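Nicotinate phosphoribosyltransferase (PDB 4HL7) probably catalyses the ATP-driven synthesis of nicotinate ribonucleotide from nicotinate and phosphoribosyl pyrophosphate, a step of NAD(+) biosynthesis. Local coordinates at residues S140-R143 against S144-W148; R188-S191 against S192-R196. All blocks are in the same frame, centred on the assembly; numbering follows the deposited sequence.

Both contacts are local and follow one another along the chain without nesting or crossing. Contact 1 comes first, in the last turns of helix 131-147, where side chains four or five residues apart meet. The chain then runs through helix 155-174 and strand 181-183 of the parallel sheet, and contact 2 closes the turn from the loop after that strand into helix 192-205. In space the two are neighbours, their centres about 11 Å apart. Ser140 OG reaches Arg189 O at 2.6 Å, a probable hydrogen bond, so the end of helix 131-147 is tied to the loop that starts helix 192-205.

Contact 1 of 2, residues S140-R143 against S144-W148; sequences SEVR and SRQRW
Glu141 and Arg145 meet one turn apart near the end of helix 131-147 in a side-on salt bridge. Arg145 NE and Arg145 NH2 each lie 2.8 Å from Glu141 OE1, and this oxygen sits in the guanidinium plane. The carboxylate is turned 38° against that plane, and both nitrogens reach the anti side of OE1 from one face. Glu141 is long enough, with CG anti to the backbone N (chi1 -176°), to hold this bond and still give OE2 to Ser192 N.

The packed side belongs to Arg143 and Trp148. Trp148, the first residue to leave the helix, brings a broad flat ring that can pack on a flat guanidinium and also meets Tyr368 edge-to-face. Its NE1 stands over the centre of one guanidinium face, 3.7 Å from Arg143 CZ, with the two planes 50° apart. A water at the guanidinium edge accepts from Arg143 NH1 and donates to Ser144 OG. Arg143 also bonds Arg369 O and Glu48, while Ser144 OG bonds Phe190 O; serine is small enough for this buried helix face.

Toward solvent the contact is looser: Gln146 is exposed and Arg147 partly so. Gln146 lies beside Val142, rests on Leu54 and Ala57 of helix 52-64, and sends NE2 to Gly53 O. Arg147 pairs with Glu48. Glu48 and Glu141 probably offset much of the positive charge of the three arginines at this helix end.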
loop_
_atom_site.group_PDB
_atom_site.type_symbol
_atom_site.label_atom_id
_atom_site.label_comp_id
_atom_site.label_asym_id
_atom_site.label_seq_id
_atom_site.Cartn_x
_atom_site.Cartn_y
_atom_site.Cartn_z
ATOM N N SER A 140 6.151 12.941 1.958
ATOM C CA SER A 140 5.241 13.329 3.050
ATOM C C SER A 140 5.887 14.093 4.166
ATOM O O SER A 140 5.446 15.224 4.485
ATOM C CB SER A 140 4.451 12.110 3.598
ATOM O OG SER A 140 3.412 12.593 4.450
ATOM N N GLU A 141 6.940 13.523 4.751
ATOM C CA GLU A 141 7.590 14.135 5.904
ATOM C C GLU A 141 8.374 15.432 5.604
ATOM O O GLU A 141 8.446 16.321 6.475
ATOM C CB GLU A 141 8.473 13.133 6.666
ATOM C CG GLU A 141 9.056 13.802 7.909
ATOM C CD GLU A 141 9.575 12.863 8.954
ATOM O OE1 GLU A 141 10.290 13.366 9.852
ATOM O OE2 GLU A 141 9.318 11.646 8.877
ATOM N N VAL A 142 9.052 15.497 4.449
ATOM C CA VAL A 142 9.693 16.739 4.052
ATOM C C VAL A 142 8.674 17.868 3.983
ATOM O O VAL A 142 8.895 18.978 4.528
ATOM C CB VAL A 142 10.440 16.578 2.718
ATOM C CG1 VAL A 142 10.823 17.936 2.141
ATOM C CG2 VAL A 142 11.686 15.726 2.935
ATOM N N ARG A 143 7.515 17.562 3.423
ATOM C CA ARG A 143 6.440 18.549 3.342
ATOM C C ARG A 143 5.983 18.972 4.750
ATOM O O ARG A 143 5.773 20.156 5.009
ATOM C CB ARG A 143 5.275 17.969 2.519
ATOM C CG ARG A 143 4.147 18.939 2.233
ATOM C CD ARG A 143 2.952 18.677 3.152
ATOM N NE ARG A 143 1.706 19.264 2.628
ATOM C CZ ARG A 143 0.493 18.981 3.097
ATOM N NH1 ARG A 143 0.347 18.127 4.110
ATOM N NH2 ARG A 143 -0.579 19.528 2.530
ATOM N N SER A 144 5.818 18.006 5.648
ATOM C CA SER A 144 5.519 18.322 7.032
ATOM C C SER A 144 6.549 19.249 7.648
ATOM O O SER A 144 6.178 20.284 8.205
ATOM C CB SER A 144 5.372 17.060 7.899
ATOM O OG SER A 144 4.344 16.210 7.352
ATOM N N ARG A 145 7.838 18.876 7.551
ATOM C CA ARG A 145 8.943 19.707 8.082
ATOM C C ARG A 145 8.981 21.086 7.504
ATOM O O ARG A 145 9.353 22.077 8.222
ATOM C CB ARG A 145 10.279 19.003 7.812
ATOM C CG ARG A 145 10.448 17.816 8.718
ATOM C CD ARG A 145 11.519 16.868 8.191
ATOM N NE ARG A 145 11.678 15.712 9.087
ATOM C CZ ARG A 145 12.787 15.409 9.739
ATOM N NH1 ARG A 145 13.845 16.223 9.664
ATOM N NH2 ARG A 145 12.826 14.314 10.506
ATOM N N GLN A 146 8.723 21.193 6.205
ATOM C CA GLN A 146 8.899 22.473 5.527
ATOM C C GLN A 146 7.698 23.390 5.692
ATOM O O GLN A 146 7.857 24.627 5.851
ATOM C CB GLN A 146 9.243 22.290 4.077
ATOM C CG GLN A 146 10.742 22.304 3.910
ATOM C CD GLN A 146 11.219 22.097 2.500
ATOM O OE1 GLN A 146 12.215 21.426 2.304
ATOM N NE2 GLN A 146 10.555 22.724 1.510
ATOM N N ARG A 147 6.514 22.784 5.722
ATOM C CA ARG A 147 5.256 23.545 5.643
ATOM C C ARG A 147 4.350 23.454 6.863
ATOM O O ARG A 147 3.459 24.293 7.026
ATOM C CB ARG A 147 4.531 23.197 4.362
ATOM C CG ARG A 147 5.342 23.625 3.154
ATOM C CD ARG A 147 4.813 23.047 1.871
ATOM N NE ARG A 147 5.584 23.539 0.714
ATOM C CZ ARG A 147 5.200 23.369 -0.546
ATOM N NH1 ARG A 147 5.939 23.829 -1.547
ATOM N NH2 ARG A 147 4.077 22.732 -0.810
ATOM N N TRP A 148 4.584 22.485 7.759
ATOM C CA TRP A 148 3.695 22.265 8.893
ATOM C C TRP A 148 4.454 22.075 10.143
ATOM O O TRP A 148 4.066 21.320 11.016
ATOM C CB TRP A 148 2.753 21.076 8.614
ATOM C CG TRP A 148 1.834 21.436 7.483
ATOM C CD1 TRP A 148 2.019 21.237 6.103
ATOM C CD2 TRP A 148 0.588 22.204 7.598
ATOM N NE1 TRP A 148 0.983 21.785 5.399
ATOM C CE2 TRP A 148 0.099 22.400 6.242
ATOM C CE3 TRP A 148 -0.166 22.692 8.684
ATOM C CZ2 TRP A 148 -1.110 23.024 5.984
ATOM C CZ3 TRP A 148 -1.367 23.376 8.412
ATOM C CH2 TRP A 148 -1.813 23.550 7.087
HETATM O O HOH W 1 2.190 16.789 5.778
#

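Contact 2 of 2, residues R188-S191 against S192-R196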
loop_
_atom_site.group_PDB
_atom_site.type_symbol
_atom_site.label_atom_id
_atom_site.label_comp_id
_atom_site.label_asym_id
_atom_site.label_seq_id
_atom_site.Cartn_x
_atom_site.Cartn_y
_atom_site.Cartn_z
ATOM N N ARG A 188 1.910 7.288 3.937
ATOM C CA ARG A 188 1.473 8.721 3.993
ATOM C C ARG A 188 1.471 9.293 5.394
ATOM O O ARG A 188 0.678 10.180 5.723
ATOM C CB ARG A 188 0.134 8.962 3.268
ATOM C CG ARG A 188 0.241 9.108 1.735
ATOM C CD ARG A 188 -1.160 8.919 1.113
ATOM N NE ARG A 188 -1.176 8.576 -0.317
ATOM C CZ ARG A 188 -1.386 7.350 -0.825
ATOM N NH1 ARG A 188 -1.543 6.274 -0.031
ATOM N NH2 ARG A 188 -1.416 7.191 -2.159
ATOM N N ARG A 189 2.409 8.833 6.205
ATOM C CA ARG A 189 2.484 9.357 7.577
ATOM C C ARG A 189 2.856 10.826 7.593
ATOM O O ARG A 189 3.560 11.320 6.700
ATOM C CB ARG A 189 3.488 8.587 8.427
ATOM C CG ARG A 189 4.956 8.674 7.929
ATOM C CD ARG A 189 5.682 7.454 8.433
ATOM N NE ARG A 189 7.087 7.553 8.050
ATOM C CZ ARG A 189 7.958 6.570 8.199
ATOM N NH1 ARG A 189 7.578 5.428 8.797
ATOM N NH2 ARG A 189 9.239 6.759 7.818
ATOM N N PHE A 190 2.433 11.536 8.641
ATOM C CA PHE A 190 2.864 12.917 8.811
ATOM C C PHE A 190 4.416 12.948 8.994
ATOM O O PHE A 190 5.098 13.824 8.446
ATOM C CB PHE A 190 2.205 13.515 10.066
ATOM C CG PHE A 190 2.574 14.962 10.321
ATOM C CD1 PHE A 190 1.823 16.003 9.742
ATOM C CD2 PHE A 190 3.619 15.294 11.173
ATOM C CE1 PHE A 190 2.170 17.315 9.959
ATOM C CE2 PHE A 190 3.967 16.633 11.402
ATOM C CZ PHE A 190 3.234 17.639 10.790
ATOM N N SER A 191 4.934 11.978 9.774
ATOM C CA SER A 191 6.344 11.852 10.068
ATOM C C SER A 191 6.549 10.463 10.672
ATOM O O SER A 191 5.591 9.848 11.127
ATOM C CB SER A 191 6.826 12.961 11.034
ATOM O OG SER A 191 6.247 12.774 12.326
ATOM N N SER A 192 7.777 9.951 10.646
ATOM C CA SER A 192 8.040 8.650 11.291
ATOM C C SER A 192 7.790 8.727 12.826
ATOM O O SER A 192 7.348 7.728 13.442
ATOM C CB SER A 192 9.460 8.137 10.951
ATOM O OG SER A 192 10.429 9.074 11.374
ATOM N N GLN A 193 8.089 9.884 13.438
ATOM C CA GLN A 193 7.832 10.120 14.883
ATOM C C GLN A 193 6.353 10.046 15.194
ATOM O O GLN A 193 5.955 9.416 16.207
ATOM C CB GLN A 193 8.441 11.461 15.373
ATOM C CG GLN A 193 8.403 11.683 16.901
ATOM C CD GLN A 193 9.098 10.567 17.645
ATOM O OE1 GLN A 193 10.188 10.196 17.301
ATOM N NE2 GLN A 193 8.403 9.954 18.577
ATOM N N VAL A 194 5.520 10.681 14.349
ATOM C CA VAL A 194 4.091 10.600 14.564
ATOM C C VAL A 194 3.579 9.188 14.400
ATOM O O VAL A 194 2.764 8.728 15.228
ATOM C CB VAL A 194 3.269 11.543 13.651
ATOM C CG1 VAL A 194 1.787 11.161 13.704
ATOM C CG2 VAL A 194 3.495 12.983 14.066
ATOM N N GLN A 195 4.047 8.463 13.382
ATOM C CA GLN A 195 3.624 7.060 13.242
ATOM C C GLN A 195 4.069 6.268 14.459
ATOM O O GLN A 195 3.340 5.377 14.929
ATOM C CB GLN A 195 4.218 6.385 11.998
ATOM C CG GLN A 195 3.688 4.942 11.773
ATOM C CD GLN A 195 4.224 4.305 10.514
ATOM O OE1 GLN A 195 5.227 4.757 9.971
ATOM N NE2 GLN A 195 3.546 3.254 10.027
ATOM N N ARG A 196 5.313 6.511 14.881
ATOM C CA ARG A 196 5.864 5.789 16.042
ATOM C C ARG A 196 4.930 5.958 17.268
ATOM O O ARG A 196 4.520 4.967 17.886
ATOM C CB ARG A 196 7.289 6.238 16.353
ATOM C CG ARG A 196 7.961 5.419 17.477
ATOM C CD ARG A 196 7.852 6.155 18.809
ATOM N NE ARG A 196 8.018 5.229 19.926
ATOM C CZ ARG A 196 7.427 5.379 21.117
ATOM N NH1 ARG A 196 7.638 4.487 22.073
ATOM N NH2 ARG A 196 6.616 6.413 21.345
#
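The N terminus of helix 192-205 is capped by Ser191, whose OG accepts from Val194 N at 3.0 Å with an N-H...O angle of 160°. The hydroxyl lies between the backbone N and the carbonyl carbon (chi1 68°), which turns it back over the first turn. Serine suits an N-cap because its short side chain can satisfy an amide that has no carbonyl a turn earlier; Ser191 OG also bonds Leu7 O. The first helical backbone bond follows, from Gln195 N to Ser191 O at 3.1 Å.

The cap thus turns the loop after strand 181-183 of the parallel sheet into the helix. Beside the capping bond, Phe190 CD2 touches Val194 CG2 at 3.7 Å, an apolar contact of N' with N3, and the branched valine also brings CG2 within 3.3 Å of Ser191 OG.

On another side of this helix start, Arg189 runs extended past Ser192 to Gln195. Its NH1 gives a hydrogen bond to Gln195 OE1 at 2.7 Å, nearly along the C=O axis and in the guanidinium plane; the amide plane is turned 67° against the guanidinium plane. Ser192 CB lies over the centre of one guanidinium face, 3.4 Å from Arg189 NH2; the short serine lets the flat group lie close to the helix. Arg189 NH1 also forms a salt bridge with Asp18, while Gln195 NE2 bonds Glu183 at the end of strand 181-183 and Thr186 just after it.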